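Local atomic coordinates of Oxidored_FMN domain-containing protein ([Pseudomonas] geniculata N1, PDB entry 6L6J), a protein that oxidises the amine 6-hydroxypseudooxynicotine, probably passing electrons through its bound flavin mononucleotide and four-iron, four-sulfur cluster. Residues Thr351-Met355 with Thr356-Ile360; Thr124-Tyr127 with Pro128-Phe131; Phe44-Ala47 with Arg48-Gly52. One frame throughout, in Å; residues are numbered along the deposited sequence.

Contact 1: Thr351-Met355 with Thr356-Ile360. With FMN (flavin mononucleotide), chain B.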
loop_
_atom_site.group_PDB
_atom_site.type_symbol
_atom_site.label_atom_id
_atom_site.label_comp_id
_atom_site.label_asym_id
_atom_site.label_seq_id
_atom_site.Cartn_x
_atom_site.Cartn_y
_atom_site.Cartn_z
ATOM N N THR A 351 2.664 0.844 -0.054
ATOM C CA THR A 351 3.592 0.265 -1.057
ATOM C C THR A 351 4.517 1.370 -1.604
ATOM O O THR A 351 5.766 1.128 -1.748
ATOM C CB THR A 351 2.707 -0.460 -2.088
ATOM O OG1 THR A 351 2.306 -1.682 -1.449
ATOM C CG2 THR A 351 3.364 -0.737 -3.408
ATOM N N ALA A 352 3.946 2.531 -1.930
ATOM C CA ALA A 352 4.658 3.607 -2.655
ATOM C C ALA A 352 5.824 4.090 -1.796
ATOM O O ALA A 352 6.961 4.158 -2.310
ATOM C CB ALA A 352 3.714 4.733 -3.017
ATOM N N GLU A 353 5.555 4.417 -0.529
ATOM C CA GLU A 353 6.603 4.946 0.370
ATOM C C GLU A 353 7.673 3.868 0.446
ATOM O O GLU A 353 8.829 4.150 0.121
ATOM C CB GLU A 353 6.013 5.310 1.733
ATOM C CG GLU A 353 5.088 6.513 1.695
ATOM C CD GLU A 353 5.697 7.743 1.045
ATOM O OE1 GLU A 353 4.936 8.498 0.407
ATOM O OE2 GLU A 353 6.948 7.934 1.150
ATOM N N VAL A 354 7.258 2.644 0.761
ATOM C CA VAL A 354 8.196 1.496 0.956
ATOM C C VAL A 354 9.039 1.322 -0.315
ATOM O O VAL A 354 10.259 1.054 -0.190
ATOM C CB VAL A 354 7.473 0.209 1.380
ATOM C CG1 VAL A 354 8.407 -0.993 1.418
ATOM C CG2 VAL A 354 6.790 0.405 2.722
ATOM N N MET A 355 8.491 1.573 -1.501
ATOM C CA MET A 355 9.334 1.364 -2.702
ATOM C C MET A 355 10.156 2.576 -3.090
ATOM O O MET A 355 11.017 2.400 -3.944
ATOM C CB MET A 355 8.573 0.821 -3.909
ATOM C CG MET A 355 9.177 -0.508 -4.225
ATOM S SD MET A 355 8.493 -1.270 -5.573
ATOM C CE MET A 355 9.811 -1.084 -6.781
ATOM N N THR A 356 9.965 3.706 -2.423
ATOM C CA THR A 356 10.916 4.840 -2.418
ATOM C C THR A 356 11.770 4.761 -1.150
ATOM O O THR A 356 12.271 5.832 -0.712
ATOM C CB THR A 356 10.181 6.184 -2.497
ATOM O OG1 THR A 356 9.524 6.361 -1.238
ATOM C CG2 THR A 356 9.217 6.285 -3.663
ATOM N N SER A 357 11.887 3.567 -0.546
ATOM C CA SER A 357 12.717 3.289 0.663
ATOM C C SER A 357 12.467 4.309 1.780
ATOM O O SER A 357 13.424 4.649 2.458
ATOM C CB SER A 357 14.173 3.280 0.314
ATOM O OG SER A 357 14.403 2.585 -0.905
ATOM N N SER A 358 11.220 4.748 1.972
ATOM C CA SER A 358 10.815 5.689 3.043
ATOM C C SER A 358 9.805 5.030 3.993
ATOM O O SER A 358 9.019 4.203 3.533
ATOM C CB SER A 358 10.259 6.974 2.476
ATOM O OG SER A 358 9.340 7.551 3.407
ATOM N N ARG A 359 9.810 5.462 5.263
ATOM C CA ARG A 359 8.775 5.157 6.303
ATOM C C ARG A 359 7.393 4.960 5.649
ATOM O O ARG A 359 6.991 5.802 4.824
ATOM C CB ARG A 359 8.714 6.296 7.339
ATOM C CG ARG A 359 8.068 5.913 8.662
ATOM C CD ARG A 359 8.322 6.907 9.779
ATOM N NE ARG A 359 7.349 7.999 9.786
ATOM C CZ ARG A 359 7.556 9.235 9.318
ATOM N NH1 ARG A 359 8.704 9.589 8.775
ATOM N NH2 ARG A 359 6.599 10.132 9.398
ATOM N N ILE A 360 6.698 3.895 6.033
ATOM C CA ILE A 360 5.336 3.505 5.542
ATOM C C ILE A 360 4.291 4.534 6.002
ATOM O O ILE A 360 4.467 5.134 7.058
ATOM C CB ILE A 360 4.979 2.079 6.010
ATOM C CG1 ILE A 360 3.648 1.585 5.417
ATOM C CG2 ILE A 360 4.961 1.992 7.528
ATOM C CD1 ILE A 360 3.386 0.112 5.632
HETATM N N1 FMN B . 5.668 -9.594 1.564
HETATM C C2 FMN B . 6.830 -10.210 1.954
HETATM O O2 FMN B . 6.901 -11.435 1.815
HETATM N N3 FMN B . 7.880 -9.588 2.506
HETATM C C4 FMN B . 7.858 -8.261 2.716
HETATM O O4 FMN B . 8.824 -7.689 3.218
HETATM C C4A FMN B . 6.651 -7.493 2.300
HETATM N N5 FMN B . 6.568 -6.153 2.478
HETATM C C5A FMN B . 5.420 -5.515 2.155
HETATM C C6 FMN B . 5.300 -4.151 2.406
HETATM C C7 FMN B . 4.117 -3.512 2.091
HETATM C C7M FMN B . 4.030 -2.050 2.305
HETATM C C8 FMN B . 2.980 -4.254 1.533
HETATM C C8M FMN B . 1.700 -3.572 1.150
HETATM C C9 FMN B . 3.079 -5.597 1.283
HETATM C C9A FMN B . 4.252 -6.275 1.582
HETATM N N10 FMN B . 4.357 -7.659 1.378
HETATM C C10 FMN B . 5.534 -8.273 1.728
HETATM C "C1'" FMN B . 3.238 -8.480 0.815
HETATM C "C2'" FMN B . 2.225 -8.814 1.893
HETATM O "O2'" FMN B . 2.868 -9.683 2.809
HETATM C "C3'" FMN B . 1.003 -9.497 1.356
HETATM O "O3'" FMN B . 1.382 -10.767 0.824
HETATM C "C4'" FMN B . 0.258 -8.702 0.284
HETATM O "O4'" FMN B . 0.160 -7.311 0.672
HETATM C "C5'" FMN B . -1.116 -9.298 0.010
HETATM O "O5'" FMN B . -1.875 -9.230 1.205
HETATM P P FMN B . -2.876 -7.985 1.475
HETATM O O1P FMN B . -3.930 -8.059 0.392
HETATM O O2P FMN B . -3.377 -8.278 2.854
HETATM O O3P FMN B . -2.007 -6.745 1.391
HETATM O O HOH W 1 8.465 9.006 -0.623
#
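Thr356 turns its hydroxyl back onto the helix it has just left: OG1 reaches Glu353 O at 2.7 Å, in the carbonyl plane and on a lone pair. With chi1 at 70°, the hydroxyl sits between the backbone N and carbonyl carbon, facing that oxygen. The amides of Thr356 and Ser358 approach the same oxygen from opposite faces of the carbonyl plane, giving it three donors. A water donates to both Thr356 OG1 and Glu353 OE2, tying the hydroxyl to the carboxylate. A valine in place of Thr356 would probably leave this water without one of its acceptors and Glu353 O without its in-plane donor. Ser357, at positive phi, is the C-prime residue of a Schellman motif that ends helix 349-355; its N bonds to Val354 O at 3.0 Å, while the bond from Ser358 N to Glu353 O is 3.1 Å long and nearly straight (167°). Ser358 OG donates to Arg359 O. The backbone oxygen of Arg359 lies against Glu353 CB, while its guanidinium forms a salt bridge with Glu370. Ile360 lies alongside Val354, CB to CG2 4.1 Å, and both side chains approach the dimethylbenzene end of FMN, Val354 CG2 standing 3.7 Å from C7M.

Contact 2: Thr124-Tyr127 with Pro128-Phe131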
loop_
_atom_site.group_PDB
_atom_site.type_symbol
_atom_site.label_atom_id
_atom_site.label_comp_id
_atom_site.label_asym_id
_atom_site.label_seq_id
_atom_site.Cartn_x
_atom_site.Cartn_y
_atom_site.Cartn_z
ATOM N N THR A 124 23.031 -18.512 -11.377
ATOM C CA THR A 124 23.674 -18.143 -12.666
ATOM C C THR A 124 23.713 -16.616 -12.790
ATOM O O THR A 124 22.668 -15.982 -12.503
ATOM C CB THR A 124 22.933 -18.808 -13.832
ATOM O OG1 THR A 124 22.967 -20.216 -13.550
ATOM C CG2 THR A 124 23.529 -18.497 -15.194
ATOM N N THR A 125 24.863 -16.062 -13.211
ATOM C CA THR A 125 25.130 -14.597 -13.228
ATOM C C THR A 125 24.066 -13.876 -14.049
ATOM O O THR A 125 23.725 -14.313 -15.159
ATOM C CB THR A 125 26.503 -14.214 -13.786
ATOM O OG1 THR A 125 27.485 -14.812 -12.959
ATOM C CG2 THR A 125 26.785 -12.728 -13.754
ATOM N N LYS A 126 23.601 -12.769 -13.496
ATOM C CA LYS A 126 22.739 -11.785 -14.181
ATOM C C LYS A 126 22.772 -10.512 -13.334
ATOM O O LYS A 126 23.147 -10.613 -12.148
ATOM C CB LYS A 126 21.326 -12.348 -14.318
ATOM C CG LYS A 126 20.572 -12.586 -13.009
ATOM C CD LYS A 126 19.107 -12.926 -13.193
ATOM C CE LYS A 126 18.353 -12.019 -14.155
ATOM N NZ LYS A 126 18.213 -10.628 -13.665
ATOM N N TYR A 127 22.394 -9.366 -13.905
ATOM C CA TYR A 127 22.151 -8.123 -13.125
ATOM C C TYR A 127 20.943 -8.389 -12.237
ATOM O O TYR A 127 20.098 -9.207 -12.561
ATOM C CB TYR A 127 21.993 -6.917 -14.053
ATOM C CG TYR A 127 23.226 -6.587 -14.858
ATOM C CD1 TYR A 127 24.311 -5.955 -14.274
ATOM C CD2 TYR A 127 23.295 -6.865 -16.210
ATOM C CE1 TYR A 127 25.445 -5.620 -14.997
ATOM C CE2 TYR A 127 24.422 -6.538 -16.948
ATOM C CZ TYR A 127 25.495 -5.913 -16.341
ATOM O OH TYR A 127 26.597 -5.599 -17.064
ATOM N N PRO A 128 20.851 -7.765 -11.051
ATOM C CA PRO A 128 19.655 -7.887 -10.210
ATOM C C PRO A 128 18.316 -7.599 -10.926
ATOM O O PRO A 128 18.248 -6.742 -11.749
ATOM C CB PRO A 128 19.897 -6.810 -9.141
ATOM C CG PRO A 128 21.391 -6.682 -9.062
ATOM C CD PRO A 128 21.889 -6.909 -10.467
ATOM N N HIS A 129 17.245 -8.283 -10.543
ATOM C CA HIS A 129 15.920 -8.173 -11.205
ATOM C C HIS A 129 15.422 -6.721 -11.155
ATOM O O HIS A 129 15.011 -6.211 -12.224
ATOM C CB HIS A 129 14.894 -9.153 -10.625
ATOM C CG HIS A 129 15.405 -10.527 -10.305
ATOM N ND1 HIS A 129 16.209 -11.270 -11.178
ATOM C CD2 HIS A 129 15.184 -11.317 -9.223
ATOM C CE1 HIS A 129 16.468 -12.443 -10.626
ATOM N NE2 HIS A 129 15.860 -12.493 -9.417
ATOM N N TYR A 130 15.457 -6.043 -10.011
ATOM C CA TYR A 130 14.746 -4.738 -9.848
ATOM C C TYR A 130 15.714 -3.549 -9.658
ATOM O O TYR A 130 15.287 -2.505 -9.124
ATOM C CB TYR A 130 13.742 -4.821 -8.688
ATOM C CG TYR A 130 12.824 -6.006 -8.785
ATOM C CD1 TYR A 130 11.757 -6.022 -9.670
ATOM C CD2 TYR A 130 13.076 -7.147 -8.044
ATOM C CE1 TYR A 130 10.930 -7.130 -9.793
ATOM C CE2 TYR A 130 12.263 -8.265 -8.149
ATOM C CZ TYR A 130 11.184 -8.253 -9.026
ATOM O OH TYR A 130 10.384 -9.349 -9.135
ATOM N N PHE A 131 16.966 -3.676 -10.098
ATOM C CA PHE A 131 18.040 -2.684 -9.836
ATOM C C PHE A 131 18.881 -2.469 -11.099
ATOM O O PHE A 131 19.235 -3.443 -11.747
ATOM C CB PHE A 131 18.881 -3.126 -8.629
ATOM C CG PHE A 131 18.202 -2.932 -7.294
ATOM C CD1 PHE A 131 17.380 -3.914 -6.760
ATOM C CD2 PHE A 131 18.377 -1.770 -6.564
ATOM C CE1 PHE A 131 16.757 -3.739 -5.537
ATOM C CE2 PHE A 131 17.753 -1.588 -5.342
ATOM C CZ PHE A 131 16.943 -2.575 -4.834
#
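Lys126 NZ bonds to two groups on the following residues, donating to Tyr127 O at 2.6 Å and, over a longer 3.3 Å, to His129 ND1. The carbonyl bond runs almost straight out from the oxygen, with a C=O...N angle of 168°. The second bond meets the imidazole at its edge, NZ lying 14° out of the ring plane. Bends at its last two torsions fold the end of the lysine back over its own chain, where the ammonium can meet both acceptors. The lysine and histidine side chains cross at about a right angle, and the aliphatic part of Lys126 also meets the imidazole, CD coming within 3.7 Å of His129 CE1. Next along the chain, Tyr127 CB rests against Pro128 CD at 3.6 Å. Pro128 opens a type I beta turn that runs to Phe131, in the long loop between strands 121-122 and 138-139 of the flavin-binding barrel domain. The other ring nitrogen, His129 NE2, is hydrogen-bonded to Asp180, which should hold the ring against rotation. Accepting from the lysine at ND1 implies a lone pair there, consistent with a neutral imidazole whose proton on NE2 faces Asp180.

Contact 3: Phe44-Ala47 with Arg48-Gly52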
loop_
_atom_site.group_PDB
_atom_site.type_symbol
_atom_site.label_atom_id
_atom_site.label_comp_id
_atom_site.label_asym_id
_atom_site.label_seq_id
_atom_site.Cartn_x
_atom_site.Cartn_y
_atom_site.Cartn_z
ATOM N N PHE A 44 5.078 0.398 15.818
ATOM C CA PHE A 44 4.281 -0.083 14.667
ATOM C C PHE A 44 3.712 -1.448 15.027
ATOM O O PHE A 44 2.505 -1.569 15.041
ATOM C CB PHE A 44 5.087 -0.137 13.364
ATOM C CG PHE A 44 4.224 -0.477 12.178
ATOM C CD1 PHE A 44 3.528 0.518 11.494
ATOM C CD2 PHE A 44 4.054 -1.801 11.775
ATOM C CE1 PHE A 44 2.694 0.202 10.428
ATOM C CE2 PHE A 44 3.213 -2.118 10.714
ATOM C CZ PHE A 44 2.536 -1.116 10.045
ATOM N N ARG A 45 4.565 -2.429 15.298
ATOM C CA ARG A 45 4.160 -3.844 15.521
ATOM C C ARG A 45 3.305 -3.941 16.794
ATOM O O ARG A 45 2.250 -4.573 16.747
ATOM C CB ARG A 45 5.406 -4.730 15.596
ATOM C CG ARG A 45 6.300 -4.694 14.365
ATOM C CD ARG A 45 5.564 -5.141 13.134
ATOM N NE ARG A 45 6.375 -4.997 11.941
ATOM C CZ ARG A 45 5.954 -5.167 10.699
ATOM N NH1 ARG A 45 4.701 -5.509 10.467
ATOM N NH2 ARG A 45 6.799 -5.016 9.692
ATOM N N LYS A 46 3.708 -3.293 17.883
ATOM C CA LYS A 46 2.926 -3.267 19.156
ATOM C C LYS A 46 1.435 -3.020 18.853
ATOM O O LYS A 46 0.570 -3.763 19.390
ATOM C CB LYS A 46 3.475 -2.218 20.129
ATOM C CG LYS A 46 2.994 -2.354 21.570
ATOM C CD LYS A 46 3.549 -1.274 22.516
ATOM C CE LYS A 46 2.587 -0.855 23.620
ATOM N NZ LYS A 46 2.591 0.617 23.839
ATOM N N ALA A 47 1.128 -2.031 18.018
ATOM C CA ALA A 47 -0.262 -1.590 17.759
ATOM C C ALA A 47 -1.098 -2.764 17.219
ATOM O O ALA A 47 -2.330 -2.850 17.505
ATOM C CB ALA A 47 -0.267 -0.420 16.812
ATOM N N ARG A 48 -0.460 -3.652 16.457
ATOM C CA ARG A 48 -1.155 -4.787 15.785
ATOM C C ARG A 48 -1.323 -5.962 16.768
ATOM O O ARG A 48 -2.367 -6.633 16.720
ATOM C CB ARG A 48 -0.434 -5.080 14.465
ATOM C CG ARG A 48 -1.034 -4.280 13.320
ATOM C CD ARG A 48 -0.056 -3.388 12.605
ATOM N NE ARG A 48 -0.688 -2.197 12.078
ATOM C CZ ARG A 48 -0.280 -0.961 12.315
ATOM N NH1 ARG A 48 0.764 -0.737 13.094
ATOM N NH2 ARG A 48 -0.900 0.065 11.749
ATOM N N ALA A 49 -0.384 -6.152 17.687
ATOM C CA ALA A 49 -0.591 -6.996 18.883
ATOM C C ALA A 49 -1.718 -6.386 19.757
ATOM O O ALA A 49 -2.669 -7.096 20.118
ATOM C CB ALA A 49 0.727 -7.149 19.612
ATOM N N GLU A 50 -1.642 -5.090 20.059
ATOM C CA GLU A 50 -2.673 -4.358 20.848
ATOM C C GLU A 50 -4.049 -4.620 20.214
ATOM O O GLU A 50 -4.965 -4.912 20.960
ATOM C CB GLU A 50 -2.297 -2.873 20.911
ATOM C CG GLU A 50 -2.500 -2.210 22.252
ATOM C CD GLU A 50 -1.791 -0.864 22.380
ATOM O OE1 GLU A 50 -0.509 -0.847 22.458
ATOM O OE2 GLU A 50 -2.504 0.191 22.416
ATOM N N GLY A 51 -4.163 -4.573 18.874
ATOM C CA GLY A 51 -5.419 -4.713 18.097
ATOM C C GLY A 51 -5.978 -6.131 18.022
ATOM O O GLY A 51 -7.160 -6.282 17.652
ATOM N N GLY A 52 -5.181 -7.150 18.339
ATOM C CA GLY A 52 -5.679 -8.512 18.619
ATOM C C GLY A 52 -5.322 -9.517 17.543
ATOM O O GLY A 52 -5.933 -10.644 17.522
#
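Arg48 lays its guanidinium flat on the ring of Phe44, one helical turn back, centres 3.9 Å apart and planes at 15°. NH1 stands over the middle of the ring, and CZ lies close enough to the ring normal for a cation-pi interaction. The same NH1 donates to Phe44 O at 2.7 Å, nearly within its own guanidinium plane but above that of the carbonyl, and forms a salt bridge with Glu371. NE is taken up by Ser323 O and, weakly, NH2 by Ile324 O. Phe44 CG lies anti to the backbone N (chi1 -174°), carrying the ring beneath the guanidinium. Arg45 NH2 forms a salt bridge with Glu59 and bonds to His29 O. Along the backbone, Arg45 O accepts from Arg48 N and Ala49 N, while Glu50 N reaches Lys46 O at 2.7 Å and Gly51 N reaches Ala47 O at 2.9 Å. On the more exposed flank, Lys46 NZ and Glu50 OE1 form a long salt bridge of 3.7 Å. Gly52, at positive phi, closes the helix in a Schellman motif. Helix 38-51 links strands 24-26 and 55-62 in a beta-alpha-beta unit of the barrel; Arg45 and Arg48 pack on strand 55-62, Arg45 and Lys46 on helix 83-94.

How the contacts relate
Contact 3 is the most buried of the three, within a helix packed on the outside of the barrel, whereas contact 1 is partly buried beside the flavin and contact 2 lies on a peripheral loop, its centre about 25 Å from that of the chain. Contacts 1 and 3 touch directly, Ile360 CG2 packing 4.1 Å from Phe44 CE1, so the segment leaving helix 349-355 rests on helix 38-51. Both contain a Schellman helix end, completed by a serine in one and a glycine in the other. Their chemistry differs: backbone amides, helped by a threonine hydroxyl and a water, carry contact 1, an arginine over an aromatic ring contact 3, and a lysine-histidine pair contact 2, which touches neither of the others.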